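Local structure of uncharacterized protein (Bacillus subtilis, 5DQV) at residues D14-W19 / V87-G92. The protein probably acts as a metal-dependent nucleotide pyrophosphohydrolase of the HD-domain family, with nickel bound at its metal site in this crystal. Residues are numbered along the deposited sequence; the frame is centred on the assembly and turned at random.
Sequences DQIRTW and VTFGIG
Gln15 OE1 and Phe89 O are joined through one water, which donates a hydrogen bond to each, its oxygen 2.8 Å from Gln15 OE1 and 2.8 Å from Phe89 O. No direct hydrogen bond crosses between 14-19 and 87-92, so this bridge is their polar link. The same Gln15 side chain makes a CH-pi contact: CG lies over one face of the Phe89 ring, almost straight above its centre and 3.5 Å from the centroid. CG is anti to the backbone N (chi1 -171°), and the bend at chi2 sets CD 3.9 Å from Phe89 CD1. The amide plane is tilted 25° from the ring plane, and NE2 lies 3.8 Å from Phe89 CE1. Trp19 meets the edge of the same ring, its CB lying near the ring plane, 3.7 Å from Phe89 CE2. The two aromatics form an offset edge-to-face pair, Phe89 supplying the edge, with planes at 81°. Deeper in, Ile16 CD1 touches Ile91 CD1 at 3.6 Å, and Ile16 continues onto Thr59 and Leu62 of helix 54-63. Phe89 precedes Gly90, whose positive phi belongs to a Schellman motif closing helix 79-88. An alanine at Phe89 would probably open a gap beside Trp19 and leave the Gln15 methylene without its aromatic partner. Segment 14-19 therefore meets the end of helix 79-88 and the loop after it mainly through apolar and aromatic contacts, with one bridging water as a polar supplement.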
# COMPACT_ATOMS: atom_id res chain seq x y z
N ASP A 14 -24.84 19.41 -2.42
CA ASP A 14 -24.09 19.48 -3.68
C ASP A 14 -23.15 20.71 -3.65
O ASP A 14 -22.04 20.67 -4.18
CB ASP A 14 -25.02 19.55 -4.90
CG ASP A 14 -25.55 18.19 -5.33
OD1 ASP A 14 -24.90 17.12 -5.16
OD2 ASP A 14 -26.65 18.18 -5.88
N GLN A 15 -23.61 21.80 -3.05
CA GLN A 15 -22.78 22.99 -2.90
C GLN A 15 -21.57 22.74 -2.06
O GLN A 15 -20.43 23.10 -2.43
CB GLN A 15 -23.60 24.12 -2.27
CG GLN A 15 -22.88 25.45 -2.27
CD GLN A 15 -23.49 26.46 -3.25
OE1 GLN A 15 -24.68 26.65 -3.26
NE2 GLN A 15 -22.66 27.09 -4.03
N ILE A 16 -21.79 22.06 -0.94
CA ILE A 16 -20.70 21.75 -0.01
C ILE A 16 -19.73 20.79 -0.69
O ILE A 16 -18.53 20.99 -0.58
CB ILE A 16 -21.22 21.20 1.30
CG1 ILE A 16 -22.02 22.28 2.02
CG2 ILE A 16 -20.03 20.68 2.23
CD1 ILE A 16 -22.96 21.75 3.13
N ARG A 17 -20.26 19.81 -1.43
CA ARG A 17 -19.41 18.86 -2.13
C ARG A 17 -18.44 19.55 -3.09
O ARG A 17 -17.27 19.17 -3.17
CB ARG A 17 -20.24 17.84 -2.94
CG ARG A 17 -20.75 16.69 -2.20
CD ARG A 17 -21.60 15.75 -3.05
NE ARG A 17 -22.14 14.81 -2.10
CZ ARG A 17 -21.49 13.73 -1.63
NH1 ARG A 17 -20.30 13.37 -2.11
NH2 ARG A 17 -22.05 12.97 -0.71
N THR A 18 -18.93 20.52 -3.86
CA THR A 18 -18.10 21.15 -4.89
C THR A 18 -17.02 22.00 -4.17
O THR A 18 -15.89 22.06 -4.58
CB THR A 18 -18.94 22.03 -5.81
OG1 THR A 18 -19.98 21.25 -6.43
CG2 THR A 18 -18.08 22.76 -6.89
N TRP A 19 -17.43 22.69 -3.10
CA TRP A 19 -16.52 23.49 -2.28
C TRP A 19 -15.36 22.66 -1.73
O TRP A 19 -14.19 23.00 -1.93
CB TRP A 19 -17.27 24.25 -1.17
CG TRP A 19 -16.44 24.82 -0.10
CD1 TRP A 19 -15.35 25.63 -0.25
CD2 TRP A 19 -16.61 24.61 1.30
NE1 TRP A 19 -14.83 25.98 1.01
CE2 TRP A 19 -15.58 25.35 1.97
CE3 TRP A 19 -17.52 23.87 2.08
CZ2 TRP A 19 -15.45 25.37 3.34
CZ3 TRP A 19 -17.39 23.90 3.42
CH2 TRP A 19 -16.36 24.65 4.06
N VAL A 87 -22.60 28.82 6.55
CA VAL A 87 -23.66 29.79 6.77
C VAL A 87 -23.96 30.57 5.47
O VAL A 87 -25.11 30.84 5.14
CB VAL A 87 -23.31 30.75 7.96
CG1 VAL A 87 -24.20 32.00 8.02
CG2 VAL A 87 -23.40 29.96 9.28
N THR A 88 -22.92 30.96 4.75
CA THR A 88 -23.10 31.67 3.50
C THR A 88 -23.84 30.80 2.53
O THR A 88 -24.72 31.25 1.79
CB THR A 88 -21.72 32.01 2.91
OG1 THR A 88 -21.04 32.87 3.82
CG2 THR A 88 -21.85 32.66 1.52
N PHE A 89 -23.50 29.52 2.52
CA PHE A 89 -24.18 28.57 1.67
C PHE A 89 -25.62 28.27 2.07
O PHE A 89 -26.33 27.53 1.33
CB PHE A 89 -23.38 27.27 1.57
CG PHE A 89 -22.12 27.34 0.74
CD1 PHE A 89 -21.90 28.31 -0.22
CD2 PHE A 89 -21.19 26.32 0.85
CE1 PHE A 89 -20.73 28.30 -1.00
CE2 PHE A 89 -20.08 26.30 0.06
CZ PHE A 89 -19.85 27.29 -0.87
N GLY A 90 -26.09 28.85 3.18
CA GLY A 90 -27.50 28.79 3.56
C GLY A 90 -27.86 27.74 4.61
O GLY A 90 -29.04 27.58 4.95
N ILE A 91 -26.85 27.07 5.18
CA ILE A 91 -27.11 26.18 6.30
C ILE A 91 -27.46 27.05 7.50
O ILE A 91 -26.74 27.98 7.80
CB ILE A 91 -25.88 25.24 6.58
CG1 ILE A 91 -25.67 24.33 5.35
CG2 ILE A 91 -26.06 24.48 7.90
CD1 ILE A 91 -25.15 23.00 5.64
N GLY A 92 -28.53 26.74 8.20
CA GLY A 92 -28.95 27.54 9.38
C GLY A 92 -27.92 27.51 10.51
O GLY A 92 -27.09 26.62 10.58
O HOH W 1 -26.35 26.08 -1.06